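Local coordinates for APL1 (Anopheles gambiae, PDB 3O6N), which probably pairs with LRIM1 in a leucine-rich-repeat complex that regulates the mosquito's complement-like immunity, at residues H309-R319 / I330-L341. Residues are numbered along the deposited sequence; the frame is centred on the assembly and turned at random. Where two conformers were deposited one is given.
Sequences HVERNQPQFDR and IVTLKLSTHHTL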
loop_
_atom_site.group_PDB
_atom_site.type_symbol
_atom_site.label_atom_id
_atom_site.label_comp_id
_atom_site.label_asym_id
_atom_site.label_seq_id
_atom_site.Cartn_x
_atom_site.Cartn_y
_atom_site.Cartn_z
ATOM N N HIS A 309 -32.379 4.760 -4.728
ATOM C CA HIS A 309 -33.258 4.035 -3.819
ATOM C C HIS A 309 -32.485 2.943 -3.094
ATOM O O HIS A 309 -32.012 1.991 -3.715
ATOM C CB HIS A 309 -34.431 3.431 -4.591
ATOM C CG HIS A 309 -35.169 4.425 -5.430
ATOM N ND1 HIS A 309 -36.114 5.281 -4.908
ATOM C CD2 HIS A 309 -35.085 4.715 -6.750
ATOM C CE1 HIS A 309 -36.584 6.053 -5.872
ATOM N NE2 HIS A 309 -35.976 5.729 -7.000
ATOM N N VAL A 310 -32.368 3.081 -1.777
ATOM C CA VAL A 310 -31.537 2.182 -0.986
ATOM C C VAL A 310 -32.229 1.722 0.293
ATOM O O VAL A 310 -31.653 0.984 1.087
ATOM C CB VAL A 310 -30.207 2.862 -0.599
ATOM C CG1 VAL A 310 -29.399 3.196 -1.845
ATOM C CG2 VAL A 310 -30.478 4.125 0.229
ATOM N N GLU A 311 -33.469 2.149 0.486
ATOM C CA GLU A 311 -34.172 1.896 1.739
ATOM C C GLU A 311 -34.278 0.404 2.089
ATOM O O GLU A 311 -34.250 0.026 3.263
ATOM C CB GLU A 311 -35.544 2.577 1.710
ATOM C CG GLU A 311 -36.617 1.890 2.505
ATOM C CD GLU A 311 -37.971 2.536 2.297
ATOM O OE1 GLU A 311 -38.028 3.784 2.222
ATOM O OE2 GLU A 311 -38.970 1.795 2.195
ATOM N N ARG A 312 -34.377 -0.447 1.075
ATOM C CA ARG A 312 -34.489 -1.882 1.319
ATOM C C ARG A 312 -33.259 -2.452 2.027
ATOM O O ARG A 312 -33.291 -3.569 2.537
ATOM C CB ARG A 312 -34.768 -2.642 0.020
ATOM C CG ARG A 312 -36.164 -2.415 -0.515
ATOM C CD ARG A 312 -36.395 -3.176 -1.810
ATOM N NE ARG A 312 -37.780 -3.056 -2.260
ATOM C CZ ARG A 312 -38.253 -3.611 -3.371
ATOM N NH1 ARG A 312 -37.444 -4.317 -4.151
ATOM N NH2 ARG A 312 -39.529 -3.457 -3.704
ATOM N N ASN A 313 -32.183 -1.672 2.071
ATOM C CA ASN A 313 -30.951 -2.120 2.711
ATOM C C ASN A 313 -30.965 -1.961 4.229
ATOM O O ASN A 313 -29.948 -2.164 4.887
ATOM C CB ASN A 313 -29.744 -1.394 2.116
ATOM C CG ASN A 313 -29.413 -1.872 0.716
ATOM O OD1 ASN A 313 -28.717 -2.877 0.534
ATOM N ND2 ASN A 313 -29.916 -1.156 -0.284
ATOM N N GLN A 314 -32.124 -1.602 4.775
ATOM C CA GLN A 314 -32.275 -1.400 6.215
ATOM C C GLN A 314 -31.582 -2.443 7.101
ATOM O O GLN A 314 -30.877 -2.080 8.038
ATOM C CB GLN A 314 -33.756 -1.298 6.597
ATOM C CG GLN A 314 -33.976 -1.064 8.083
ATOM C CD GLN A 314 -35.429 -0.828 8.434
ATOM O OE1 GLN A 314 -36.298 -0.792 7.560
ATOM N NE2 GLN A 314 -35.702 -0.667 9.722
ATOM N N PRO A 315 -31.793 -3.742 6.821
ATOM C CA PRO A 315 -31.190 -4.769 7.679
ATOM C C PRO A 315 -29.666 -4.695 7.717
ATOM O O PRO A 315 -29.068 -5.029 8.739
ATOM C CB PRO A 315 -31.654 -6.089 7.042
ATOM C CG PRO A 315 -32.129 -5.726 5.668
ATOM C CD PRO A 315 -32.659 -4.330 5.785
ATOM N N GLN A 316 -29.046 -4.271 6.620
ATOM C CA GLN A 316 -27.600 -4.078 6.602
ATOM C C GLN A 316 -27.222 -2.814 7.375
ATOM O O GLN A 316 -26.304 -2.829 8.198
ATOM C CB GLN A 316 -27.075 -3.994 5.165
ATOM C CG GLN A 316 -25.568 -3.799 5.071
ATOM C CD GLN A 316 -24.789 -5.007 5.562
ATOM O OE1 GLN A 316 -24.427 -5.882 4.779
ATOM N NE2 GLN A 316 -24.528 -5.058 6.865
ATOM N N PHE A 317 -27.936 -1.726 7.101
ATOM C CA PHE A 317 -27.669 -0.437 7.743
ATOM C C PHE A 317 -27.838 -0.493 9.261
ATOM O O PHE A 317 -27.085 0.143 10.000
ATOM C CB PHE A 317 -28.597 0.645 7.184
ATOM C CG PHE A 317 -28.385 0.952 5.723
ATOM C CD1 PHE A 317 -27.186 0.662 5.099
ATOM C CD2 PHE A 317 -29.398 1.539 4.976
ATOM C CE1 PHE A 317 -26.997 0.950 3.754
ATOM C CE2 PHE A 317 -29.218 1.829 3.635
ATOM C CZ PHE A 317 -28.010 1.536 3.024
ATOM N N ASP A 318 -28.839 -1.243 9.715
ATOM C CA ASP A 318 -29.187 -1.323 11.134
ATOM C C ASP A 318 -28.046 -1.834 12.006
ATOM O O ASP A 318 -28.008 -1.557 13.206
ATOM C CB ASP A 318 -30.402 -2.235 11.341
ATOM C CG ASP A 318 -31.724 -1.526 11.122
ATOM O OD1 ASP A 318 -31.762 -0.278 11.160
ATOM O OD2 ASP A 318 -32.737 -2.229 10.927
ATOM N N ARG A 319 -27.128 -2.586 11.401
ATOM C CA ARG A 319 -26.038 -3.227 12.131
ATOM C C ARG A 319 -24.734 -2.435 12.087
ATOM O O ARG A 319 -23.763 -2.799 12.750
ATOM C CB ARG A 319 -25.761 -4.617 11.559
ATOM C CG ARG A 319 -26.977 -5.498 11.386
ATOM C CD ARG A 319 -26.569 -6.826 10.775
ATOM N NE ARG A 319 -25.548 -7.490 11.580
ATOM C CZ ARG A 319 -25.813 -8.375 12.534
ATOM N NH1 ARG A 319 -27.068 -8.707 12.798
ATOM N NH2 ARG A 319 -24.824 -8.930 13.222
ATOM N N ILE A 330 -30.272 10.042 -3.140
ATOM C CA ILE A 330 -31.135 9.173 -2.341
ATOM C C ILE A 330 -32.409 9.878 -1.877
ATOM O O ILE A 330 -32.371 11.032 -1.443
ATOM C CB ILE A 330 -30.362 8.615 -1.132
ATOM C CG1 ILE A 330 -29.214 7.729 -1.623
ATOM C CG2 ILE A 330 -31.296 7.846 -0.212
ATOM C CD1 ILE A 330 -28.153 7.437 -0.570
ATOM N N VAL A 331 -33.532 9.174 -1.963
ATOM C CA VAL A 331 -34.830 9.758 -1.642
ATOM C C VAL A 331 -35.342 9.365 -0.257
ATOM O O VAL A 331 -35.991 10.162 0.418
ATOM C CB VAL A 331 -35.877 9.385 -2.705
ATOM C CG1 VAL A 331 -35.543 10.056 -4.026
ATOM C CG2 VAL A 331 -35.947 7.877 -2.871
ATOM N N THR A 332 -35.053 8.140 0.167
ATOM C CA THR A 332 -35.504 7.667 1.473
ATOM C C THR A 332 -34.463 6.826 2.213
ATOM O O THR A 332 -33.567 6.237 1.611
ATOM C CB THR A 332 -36.798 6.830 1.367
ATOM O OG1 THR A 332 -36.537 5.642 0.614
ATOM C CG2 THR A 332 -37.911 7.617 0.691
ATOM N N LEU A 333 -34.612 6.773 3.530
ATOM C CA LEU A 333 -33.770 5.945 4.378
ATOM C C LEU A 333 -34.583 5.538 5.597
ATOM O O LEU A 333 -35.239 6.374 6.216
ATOM C CB LEU A 333 -32.520 6.715 4.814
ATOM C CG LEU A 333 -31.559 5.955 5.733
ATOM C CD1 LEU A 333 -30.942 4.769 4.992
ATOM C CD2 LEU A 333 -30.469 6.878 6.283
ATOM N N LYS A 334 -34.550 4.253 5.928
ATOM C CA LYS A 334 -35.262 3.742 7.092
ATOM C C LYS A 334 -34.302 3.058 8.054
ATOM O O LYS A 334 -33.459 2.264 7.642
ATOM C CB LYS A 334 -36.340 2.739 6.672
ATOM C CG LYS A 334 -37.569 3.346 6.029
ATOM C CD LYS A 334 -38.581 2.256 5.699
ATOM C CE LYS A 334 -39.857 2.830 5.108
ATOM N NZ LYS A 334 -40.811 1.746 4.745
ATOM N N LEU A 335 -34.439 3.369 9.338
ATOM C CA LEU A 335 -33.642 2.724 10.373
ATOM C C LEU A 335 -34.563 2.200 11.468
ATOM O O LEU A 335 -35.581 2.819 11.782
ATOM C CB LEU A 335 -32.633 3.706 10.974
ATOM C CG LEU A 335 -31.491 4.229 10.095
ATOM C CD1 LEU A 335 -30.666 5.247 10.868
ATOM C CD2 LEU A 335 -30.605 3.090 9.605
ATOM N N SER A 336 -34.207 1.057 12.042
ATOM C CA SER A 336 -34.955 0.494 13.160
ATOM C C SER A 336 -34.654 1.273 14.432
ATOM O O SER A 336 -33.630 1.949 14.525
ATOM C CB SER A 336 -34.590 -0.975 13.363
ATOM O OG SER A 336 -34.954 -1.755 12.236
ATOM N N THR A 337 -35.541 1.162 15.415
ATOM C CA THR A 337 -35.370 1.854 16.684
ATOM C C THR A 337 -34.058 1.454 17.354
ATOM O O THR A 337 -33.456 2.240 18.085
ATOM C CB THR A 337 -36.539 1.548 17.644
ATOM O OG1 THR A 337 -37.782 1.799 16.977
ATOM C CG2 THR A 337 -36.452 2.420 18.886
ATOM N N HIS A 338 -33.612 0.233 17.081
ATOM C CA HIS A 338 -32.453 -0.338 17.760
ATOM C C HIS A 338 -31.176 -0.335 16.919
ATOM O O HIS A 338 -30.238 -1.080 17.211
ATOM C CB HIS A 338 -32.768 -1.770 18.188
ATOM C CG HIS A 338 -33.133 -2.671 17.047
ATOM N ND1 HIS A 338 -32.193 -3.216 16.201
ATOM C CD2 HIS A 338 -34.337 -3.109 16.608
ATOM C CE1 HIS A 338 -32.802 -3.958 15.290
ATOM N NE2 HIS A 338 -34.101 -3.910 15.516
ATOM N N HIS A 339 -31.131 0.496 15.881
ATOM C CA HIS A 339 -29.946 0.563 15.029
ATOM C C HIS A 339 -28.726 0.971 15.850
ATOM O O HIS A 339 -28.859 1.595 16.904
ATOM C CB HIS A 339 -30.157 1.548 13.881
ATOM C CG HIS A 339 -30.123 2.982 14.311
ATOM N ND1 HIS A 339 -28.950 3.689 14.444
ATOM C CD2 HIS A 339 -31.119 3.834 14.657
ATOM C CE1 HIS A 339 -29.222 4.920 14.843
ATOM N NE2 HIS A 339 -30.529 5.033 14.980
ATOM N N THR A 340 -27.539 0.623 15.362
ATOM C CA THR A 340 -26.311 0.852 16.112
ATOM C C THR A 340 -25.435 1.964 15.536
ATOM O O THR A 340 -24.271 2.092 15.914
ATOM C CB THR A 340 -25.468 -0.439 16.202
ATOM O OG1 THR A 340 -25.286 -0.980 14.887
ATOM C CG2 THR A 340 -26.164 -1.472 17.071
ATOM N N LEU A 341 -25.983 2.770 14.632
ATOM C CA LEU A 341 -25.186 3.812 13.980
ATOM C C LEU A 341 -24.668 4.866 14.954
ATOM O O LEU A 341 -25.408 5.362 15.808
ATOM C CB LEU A 341 -25.972 4.482 12.846
ATOM C CG LEU A 341 -26.154 3.635 11.580
ATOM C CD1 LEU A 341 -27.179 4.259 10.640
ATOM C CD2 LEU A 341 -24.820 3.432 10.871
HETATM O O HOH W 1 -33.893 5.273 -0.936
HETATM O O HOH W 2 -33.048 1.944 4.900
#
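Phe317 and Leu333 meet at the apolar centre, where Leu333 CD1 approaches the ring obliquely, 3.6 Å from Phe317 CD2. Leu335 adds its CD2 against Phe317 CB, and farther along Val310 CG2 touches Ile330 CG2 at 3.8 Å; branched aliphatic chains and a phenyl ring suit this buried place, having no polar groups that need partners. Two successive coils of the leucine-rich-repeat solenoid stack here through their convex-side connections, a short helical turn in 309-319 and an irregular chain in 330-341. Two waters bridge the backbones, one from Lys334 N to Glu311 O, the other from Val310 N to Thr332 O. Outward, the two-oxygen carboxylate of buried Asp318 can take both donors of Ser336. Ser336 N reaches Asp318 OD1 on its syn side at 2.9 Å, nearly straight at 174°, while Ser336 OG donates to Asp318 OD2 from above the carboxylate plane at 2.6 Å. Gln314, with CG anti to its own N (chi1 -179°), has an amide long enough to bring NE2 to the same hydroxyl in a weak bond. At the outer edge Glu311 OE1 accepts from Thr332 OG1 at 2.9 Å, and in one of two lysine conformers Glu311 OE2 forms a salt bridge with Lys334 NZ, its hydrogen bond weak.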